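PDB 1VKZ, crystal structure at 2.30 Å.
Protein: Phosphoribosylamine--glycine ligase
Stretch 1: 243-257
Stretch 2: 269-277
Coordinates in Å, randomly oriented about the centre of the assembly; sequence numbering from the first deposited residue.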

# COMPACT_ATOMS: atom_id res chain seq x y z
N ASP A 243 16.30 -12.55 13.46
CA ASP A 243 17.49 -12.02 12.78
C ASP A 243 17.10 -11.20 11.53
O ASP A 243 17.64 -10.11 11.29
CB ASP A 243 18.49 -13.14 12.45
CG ASP A 243 17.80 -14.44 12.05
OD1 ASP A 243 16.98 -14.38 11.10
OD2 ASP A 243 18.00 -15.54 12.64
N THR A 244 16.14 -11.72 10.78
CA THR A 244 15.56 -10.99 9.66
C THR A 244 14.87 -9.70 10.09
O THR A 244 15.07 -8.64 9.50
CB THR A 244 14.57 -11.90 8.93
OG1 THR A 244 15.24 -13.09 8.46
CG2 THR A 244 14.03 -11.23 7.66
N ILE A 245 14.09 -9.78 11.16
CA ILE A 245 13.47 -8.57 11.72
C ILE A 245 14.51 -7.57 12.18
O ILE A 245 14.36 -6.38 11.93
CB ILE A 245 12.51 -8.92 12.90
CG1 ILE A 245 11.29 -9.68 12.37
CG2 ILE A 245 12.06 -7.65 13.63
CD1 ILE A 245 10.41 -10.24 13.48
N LYS A 246 15.57 -8.01 12.85
CA LYS A 246 16.59 -7.05 13.27
C LYS A 246 17.24 -6.31 12.09
O LYS A 246 17.51 -5.11 12.16
CB LYS A 246 17.65 -7.70 14.17
CG LYS A 246 18.60 -6.67 14.80
CD LYS A 246 18.97 -6.98 16.25
CE LYS A 246 18.10 -6.20 17.24
NZ LYS A 246 18.51 -6.50 18.66
N LYS A 247 17.48 -7.03 11.00
CA LYS A 247 17.98 -6.42 9.76
C LYS A 247 16.97 -5.46 9.14
O LYS A 247 17.36 -4.44 8.59
CB LYS A 247 18.36 -7.50 8.75
CG LYS A 247 19.53 -8.36 9.19
CD LYS A 247 19.83 -9.45 8.19
CE LYS A 247 20.76 -10.49 8.78
NZ LYS A 247 21.16 -11.51 7.75
N ILE A 248 15.69 -5.82 9.25
CA ILE A 248 14.59 -4.98 8.77
C ILE A 248 14.51 -3.70 9.57
O ILE A 248 14.27 -2.63 9.00
CB ILE A 248 13.23 -5.74 8.80
CG1 ILE A 248 13.16 -6.71 7.61
CG2 ILE A 248 12.07 -4.77 8.68
CD1 ILE A 248 11.90 -7.60 7.55
N GLU A 249 14.70 -3.83 10.88
CA GLU A 249 14.75 -2.69 11.79
C GLU A 249 15.87 -1.74 11.42
O GLU A 249 15.71 -0.53 11.48
CB GLU A 249 15.00 -3.17 13.21
CG GLU A 249 13.82 -3.84 13.89
CD GLU A 249 14.11 -4.21 15.35
OE1 GLU A 249 15.17 -4.83 15.61
OE2 GLU A 249 13.28 -3.89 16.24
N GLU A 250 17.01 -2.31 11.06
CA GLU A 250 18.20 -1.56 10.69
C GLU A 250 17.97 -0.79 9.40
O GLU A 250 18.48 0.31 9.25
CB GLU A 250 19.39 -2.51 10.57
CG GLU A 250 20.73 -1.85 10.27
CD GLU A 250 21.91 -2.81 10.40
OE1 GLU A 250 21.97 -3.58 11.40
OE2 GLU A 250 22.79 -2.79 9.50
N LEU A 251 17.20 -1.37 8.47
CA LEU A 251 16.79 -0.65 7.25
C LEU A 251 15.94 0.56 7.57
O LEU A 251 16.12 1.63 6.96
CB LEU A 251 16.03 -1.58 6.29
CG LEU A 251 16.89 -2.59 5.53
CD1 LEU A 251 16.01 -3.55 4.67
CD2 LEU A 251 17.96 -1.89 4.69
N PHE A 252 15.00 0.40 8.51
CA PHE A 252 14.19 1.52 8.99
C PHE A 252 15.03 2.62 9.65
O PHE A 252 14.84 3.81 9.35
CB PHE A 252 13.14 1.02 9.97
CG PHE A 252 11.91 0.52 9.31
CD1 PHE A 252 11.09 1.37 8.61
CD2 PHE A 252 11.55 -0.82 9.41
CE1 PHE A 252 9.95 0.90 8.00
CE2 PHE A 252 10.41 -1.29 8.82
CZ PHE A 252 9.61 -0.44 8.12
N ASP A 253 15.95 2.21 10.52
CA ASP A 253 16.82 3.17 11.18
C ASP A 253 17.65 3.97 10.19
O ASP A 253 17.76 5.20 10.35
CB ASP A 253 17.74 2.49 12.21
CG ASP A 253 17.21 2.60 13.64
OD1 ASP A 253 16.45 3.57 13.94
OD2 ASP A 253 17.51 1.75 14.53
N LYS A 254 18.25 3.31 9.20
CA LYS A 254 19.18 3.99 8.30
C LYS A 254 18.41 4.90 7.36
O LYS A 254 18.89 5.98 7.02
CB LYS A 254 20.05 3.01 7.53
CG LYS A 254 21.41 2.64 8.17
CD LYS A 254 22.15 1.67 7.22
CE LYS A 254 23.68 1.62 7.43
NZ LYS A 254 24.12 0.67 8.52
N THR A 255 17.20 4.49 7.01
CA THR A 255 16.27 5.30 6.22
C THR A 255 15.82 6.54 6.96
O THR A 255 15.78 7.63 6.40
CB THR A 255 15.04 4.47 5.83
OG1 THR A 255 15.44 3.38 4.99
CG2 THR A 255 14.08 5.28 4.96
N LEU A 256 15.46 6.38 8.22
CA LEU A 256 15.04 7.53 9.02
C LEU A 256 16.18 8.48 9.35
O LEU A 256 15.98 9.72 9.37
CB LEU A 256 14.35 7.06 10.29
CG LEU A 256 13.11 6.25 9.94
CD1 LEU A 256 12.44 5.72 11.18
CD2 LEU A 256 12.17 7.11 9.10
N TRP A 257 17.36 7.94 9.63
CA TRP A 257 18.56 8.77 9.80
C TRP A 257 18.80 9.59 8.53
O TRP A 257 19.01 10.82 8.61
CB TRP A 257 19.78 7.93 10.19
CG TRP A 257 21.08 8.61 9.95
CD1 TRP A 257 22.08 8.19 9.13
CD2 TRP A 257 21.51 9.85 10.51
NE1 TRP A 257 23.12 9.09 9.14
CE2 TRP A 257 22.79 10.12 9.98
CE3 TRP A 257 20.93 10.78 11.39
CZ2 TRP A 257 23.50 11.27 10.32
CZ3 TRP A 257 21.64 11.93 11.72
CH2 TRP A 257 22.90 12.16 11.19
N PHE A 269 3.39 6.93 8.05
CA PHE A 269 3.55 5.51 7.85
C PHE A 269 4.63 5.33 6.81
O PHE A 269 4.66 6.05 5.80
CB PHE A 269 2.25 4.88 7.33
CG PHE A 269 1.07 5.16 8.17
CD1 PHE A 269 0.83 4.44 9.30
CD2 PHE A 269 0.22 6.19 7.87
CE1 PHE A 269 -0.22 4.70 10.06
CE2 PHE A 269 -0.82 6.47 8.64
CZ PHE A 269 -1.05 5.72 9.75
N LEU A 270 5.49 4.34 7.01
CA LEU A 270 6.55 4.05 6.05
C LEU A 270 6.49 2.59 5.69
O LEU A 270 6.56 1.72 6.55
CB LEU A 270 7.92 4.39 6.62
CG LEU A 270 9.11 3.96 5.74
CD1 LEU A 270 9.00 4.54 4.30
CD2 LEU A 270 10.39 4.35 6.38
N TYR A 271 6.41 2.32 4.40
CA TYR A 271 6.33 0.96 3.86
C TYR A 271 7.63 0.67 3.11
O TYR A 271 8.10 1.51 2.32
CB TYR A 271 5.09 0.85 2.97
CG TYR A 271 5.00 -0.35 2.08
CD1 TYR A 271 5.84 -0.51 1.00
CD2 TYR A 271 4.00 -1.29 2.28
CE1 TYR A 271 5.72 -1.60 0.16
CE2 TYR A 271 3.89 -2.40 1.46
CZ TYR A 271 4.74 -2.54 0.41
OH TYR A 271 4.64 -3.65 -0.40
N LEU A 272 8.22 -0.50 3.40
CA LEU A 272 9.35 -1.03 2.68
C LEU A 272 8.90 -2.24 1.92
O LEU A 272 8.41 -3.19 2.50
CB LEU A 272 10.44 -1.45 3.66
CG LEU A 272 10.96 -0.46 4.68
CD1 LEU A 272 12.20 -1.00 5.36
CD2 LEU A 272 11.24 0.85 4.06
N GLY A 273 9.04 -2.24 0.61
CA GLY A 273 8.88 -3.47 -0.17
C GLY A 273 10.24 -4.08 -0.23
O GLY A 273 11.18 -3.42 -0.72
N LEU A 274 10.38 -5.30 0.28
CA LEU A 274 11.69 -5.92 0.45
C LEU A 274 11.80 -7.18 -0.38
O LEU A 274 10.84 -7.68 -0.92
CB LEU A 274 11.94 -6.25 1.90
CG LEU A 274 11.86 -5.04 2.84
CD1 LEU A 274 11.57 -5.47 4.29
CD2 LEU A 274 13.13 -4.21 2.76
N MSE A 275 13.03 -7.65 -0.48
CA MSE A 275 13.39 -8.89 -1.13
C MSE A 275 14.43 -9.53 -0.20
O MSE A 275 15.50 -8.96 0.03
CB MSE A 275 14.02 -8.60 -2.49
CG MSE A 275 14.37 -9.83 -3.28
SE MSE A 275 12.77 -10.91 -3.58
CE MSE A 275 12.11 -9.99 -5.28
N LEU A 276 14.11 -10.70 0.33
CA LEU A 276 15.06 -11.44 1.13
C LEU A 276 15.88 -12.20 0.14
O LEU A 276 15.35 -13.01 -0.59
CB LEU A 276 14.37 -12.37 2.14
CG LEU A 276 13.45 -11.60 3.12
CD1 LEU A 276 12.68 -12.56 4.02
CD2 LEU A 276 14.22 -10.56 3.97
N HIS A 277 17.16 -11.89 0.10
CA HIS A 277 18.09 -12.43 -0.86
C HIS A 277 19.38 -12.76 -0.13
O HIS A 277 19.97 -11.91 0.51
CB HIS A 277 18.32 -11.40 -1.95
CG HIS A 277 19.43 -11.74 -2.88
ND1 HIS A 277 19.42 -12.87 -3.68
CD2 HIS A 277 20.59 -11.10 -3.15
CE1 HIS A 277 20.53 -12.92 -4.39
NE2 HIS A 277 21.25 -11.85 -4.10

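The most distinctive feature of this contact is a leucine methyl set almost squarely on an aromatic ring: Leu272 CD1 lies 3.8 Å from the centroid of the Phe252 ring (CG, CD1, CD2, CE1, CE2, CZ), only 9° off the ring normal, a CH-pi interaction over the face. Leu272 CG also packs close, 3.7 Å from Phe252 CZ. The same ring uses its edge differently, with Phe252 CE1 3.8 Å from Leu270 O, near the ring plane, so one flat side chain serves two strand residues.

No hydrogen bond crosses between helix 243-257 and strand 269-277. The helix closes its own i to i+4 ladder, and what joins the two is apolar packing that buries 445 Å², both sides summed. The strand supplies one rule, alternation: Leu270, Leu272, Leu274 and Leu276 all contact the helix, while Tyr271 points away and Gly273 and Met275, a selenomethionine, make no contact.

The helix answers with Thr244, Ile248, Leu251, Phe252, Thr255 and Leu256, at spacings of three, four and one that keep them on one flank; its charged residues make no contact with the strand. All but Thr244 are buried, as are Leu270, Leu272 and Leu274; their branched aliphatic ends fill space without needing polar partners, as where Leu256 CD2 lies 4.3 Å from Leu270 CD2. The helix and strand axes run at 125°, so the register reverses: by CA atoms, Thr244 is nearest Leu276, Ile248 nearest Leu274, and Phe252 nearest Leu272. Leu274 takes two partners, its CD2 3.5 Å from Leu251 CD1 and its CD1 3.9 Å from Ile248 CG1.

Thr255 shows how a polar residue can join such a surface. Its OG1 donates to Leu251 O at 2.7 Å, one turn back, while its methyl CG2 lies 4.1 Å from Leu270 CD2. Thr244 CG2 meets Leu276 CD2 at 3.8 Å, where both residues remain partly exposed.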